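Local coordinates for lipoprotein YgdI/YgdR-like SH3-like domain-containing protein (PDB 2RB6), which is of unknown function but is probably a membrane-anchored lipoprotein whose small all-beta domain belongs to the SH3-like clan, at residues S3-S8 and S19-D24. Numbering follows the deposited sequence.
Sequences SQYIMS and SKPKLD
The hydroxyl of Y5 and the ammonium group of K20 share a water molecule, which lies 3.0 Å from Y5 OH, in the plane of the phenol ring, and accepts a hydrogen bond from K20 NZ. This bridge belongs to a contact inside a small SH3-like beta fold, where strand 4-9 of one antiparallel sheet faces the connection leading into strand 22-24 of the other. No direct hydrogen bond joins the two segments. A tyrosine suits the site because its ring gives a pi face to the C-H of K20 CA, 3.7 Å from the centroid and 12° off the normal, while its hydroxyl reaches water. Lysine suits its place by laying methylenes beside the phenol, CB 3.6 Å from Y5 OH; its otherwise extended chain turns at the last bond (chi4 64°), setting NZ by the water. An alanine in place of Y5 would probably leave K20 CA and the P21 ring facing a gap and the water without its phenol partner. P21 offers a compact apolar ring to Y5 and M7, and Y30 and I50 also touch it. P21 CD approaches Y5 CD2 at 3.9 Å, while the long, unbranched selenomethionine M7 brings SE within 4.0 Å of P21 CB.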
loop_
_atom_site.group_PDB
_atom_site.type_symbol
_atom_site.label_atom_id
_atom_site.label_comp_id
_atom_site.label_asym_id
_atom_site.label_seq_id
_atom_site.Cartn_x
_atom_site.Cartn_y
_atom_site.Cartn_z
ATOM N N SER A 3 -0.261 10.288 7.027
ATOM C CA SER A 3 -1.136 10.028 5.884
ATOM C C SER A 3 -1.637 8.590 5.922
ATOM O O SER A 3 -1.001 7.717 6.507
ATOM C CB SER A 3 -0.400 10.278 4.561
ATOM O OG SER A 3 -0.563 11.610 4.117
ATOM N N GLN A 4 -2.781 8.355 5.298
ATOM C CA GLN A 4 -3.375 7.031 5.259
ATOM C C GLN A 4 -3.246 6.506 3.836
ATOM O O GLN A 4 -3.563 7.203 2.874
ATOM C CB GLN A 4 -4.847 7.116 5.690
ATOM C CG GLN A 4 -5.690 5.850 5.506
ATOM C CD GLN A 4 -5.269 4.686 6.402
ATOM O OE1 GLN A 4 -5.215 4.816 7.628
ATOM N NE2 GLN A 4 -4.989 3.534 5.787
ATOM N N TYR A 5 -2.751 5.284 3.701
ATOM C CA TYR A 5 -2.589 4.705 2.384
ATOM C C TYR A 5 -3.517 3.552 2.099
ATOM O O TYR A 5 -3.860 2.772 2.979
ATOM C CB TYR A 5 -1.140 4.277 2.153
ATOM C CG TYR A 5 -0.216 5.440 1.939
ATOM C CD1 TYR A 5 0.392 6.085 3.022
ATOM C CD2 TYR A 5 0.051 5.904 0.656
ATOM C CE1 TYR A 5 1.244 7.164 2.825
ATOM C CE2 TYR A 5 0.903 6.984 0.448
ATOM C CZ TYR A 5 1.498 7.604 1.532
ATOM O OH TYR A 5 2.373 8.642 1.311
ATOM N N ILE A 6 -3.918 3.473 0.839
ATOM C CA ILE A 6 -4.815 2.445 0.365
ATOM C C ILE A 6 -4.372 2.037 -1.032
ATOM O O ILE A 6 -4.083 2.891 -1.879
ATOM C CB ILE A 6 -6.266 2.967 0.302
ATOM C CG1 ILE A 6 -6.814 3.166 1.713
ATOM C CG2 ILE A 6 -7.128 2.014 -0.489
ATOM C CD1 ILE A 6 -8.210 3.757 1.739
HETATM N N MSE A 7 -4.306 0.727 -1.253
HETATM C CA MSE A 7 -3.919 0.174 -2.538
HETATM C C MSE A 7 -5.099 -0.600 -3.106
HETATM O O MSE A 7 -5.762 -1.371 -2.397
HETATM C CB MSE A 7 -2.744 -0.779 -2.373
HETATM C CG MSE A 7 -1.598 -0.209 -1.571
HETATM SE SE MSE A 7 -0.165 -1.502 -1.328
HETATM C CE MSE A 7 0.560 -1.379 -3.129
ATOM N N SER A 8 -5.359 -0.388 -4.389
ATOM C CA SER A 8 -6.443 -1.077 -5.067
ATOM C C SER A 8 -5.864 -2.150 -5.973
ATOM O O SER A 8 -4.955 -1.890 -6.761
ATOM C CB SER A 8 -7.287 -0.084 -5.873
ATOM O OG SER A 8 -8.131 0.669 -5.015
ATOM N N SER A 19 1.794 3.458 6.231
ATOM C CA SER A 19 3.068 3.903 5.654
ATOM C C SER A 19 2.993 3.796 4.143
ATOM O O SER A 19 2.285 2.950 3.599
ATOM C CB SER A 19 4.242 3.033 6.118
ATOM O OG SER A 19 4.414 3.065 7.521
ATOM N N LYS A 20 3.739 4.663 3.474
ATOM C CA LYS A 20 3.803 4.672 2.026
ATOM C C LYS A 20 4.425 3.352 1.541
ATOM O O LYS A 20 5.538 2.994 1.936
ATOM C CB LYS A 20 4.652 5.868 1.576
ATOM C CG LYS A 20 4.900 5.968 0.084
ATOM C CD LYS A 20 5.869 7.099 -0.236
ATOM C CE LYS A 20 6.275 7.090 -1.712
ATOM N NZ LYS A 20 5.130 7.351 -2.639
ATOM N N PRO A 21 3.699 2.594 0.703
ATOM C CA PRO A 21 4.249 1.329 0.204
ATOM C C PRO A 21 5.495 1.617 -0.641
ATOM O O PRO A 21 5.496 2.518 -1.489
ATOM C CB PRO A 21 3.084 0.726 -0.599
ATOM C CG PRO A 21 2.318 1.918 -1.060
ATOM C CD PRO A 21 2.361 2.855 0.139
ATOM N N LYS A 22 6.556 0.858 -0.387
ATOM C CA LYS A 22 7.832 1.028 -1.078
ATOM C C LYS A 22 7.994 -0.009 -2.198
ATOM O O LYS A 22 7.993 -1.214 -1.942
ATOM C CB LYS A 22 8.949 0.882 -0.046
ATOM C CG LYS A 22 10.251 1.573 -0.376
ATOM C CD LYS A 22 11.019 1.878 0.910
ATOM C CE LYS A 22 12.340 2.608 0.639
ATOM N NZ LYS A 22 13.346 1.744 -0.060
ATOM N N LEU A 23 8.140 0.458 -3.437
ATOM C CA LEU A 23 8.284 -0.446 -4.580
ATOM C C LEU A 23 9.690 -1.019 -4.779
ATOM O O LEU A 23 10.660 -0.277 -4.919
ATOM C CB LEU A 23 7.850 0.260 -5.873
ATOM C CG LEU A 23 8.050 -0.551 -7.163
ATOM C CD1 LEU A 23 7.339 -1.893 -7.037
ATOM C CD2 LEU A 23 7.528 0.222 -8.367
ATOM N N ASP A 24 9.782 -2.347 -4.800
ATOM C CA ASP A 24 11.043 -3.058 -5.008
ATOM C C ASP A 24 11.083 -3.485 -6.479
ATOM O O ASP A 24 10.424 -4.455 -6.874
ATOM C CB ASP A 24 11.108 -4.287 -4.085
ATOM C CG ASP A 24 12.443 -5.031 -4.162
ATOM O OD1 ASP A 24 12.764 -5.764 -3.205
ATOM O OD2 ASP A 24 13.167 -4.912 -5.173
HETATM O O HOH W 1 3.246 9.468 -1.455
#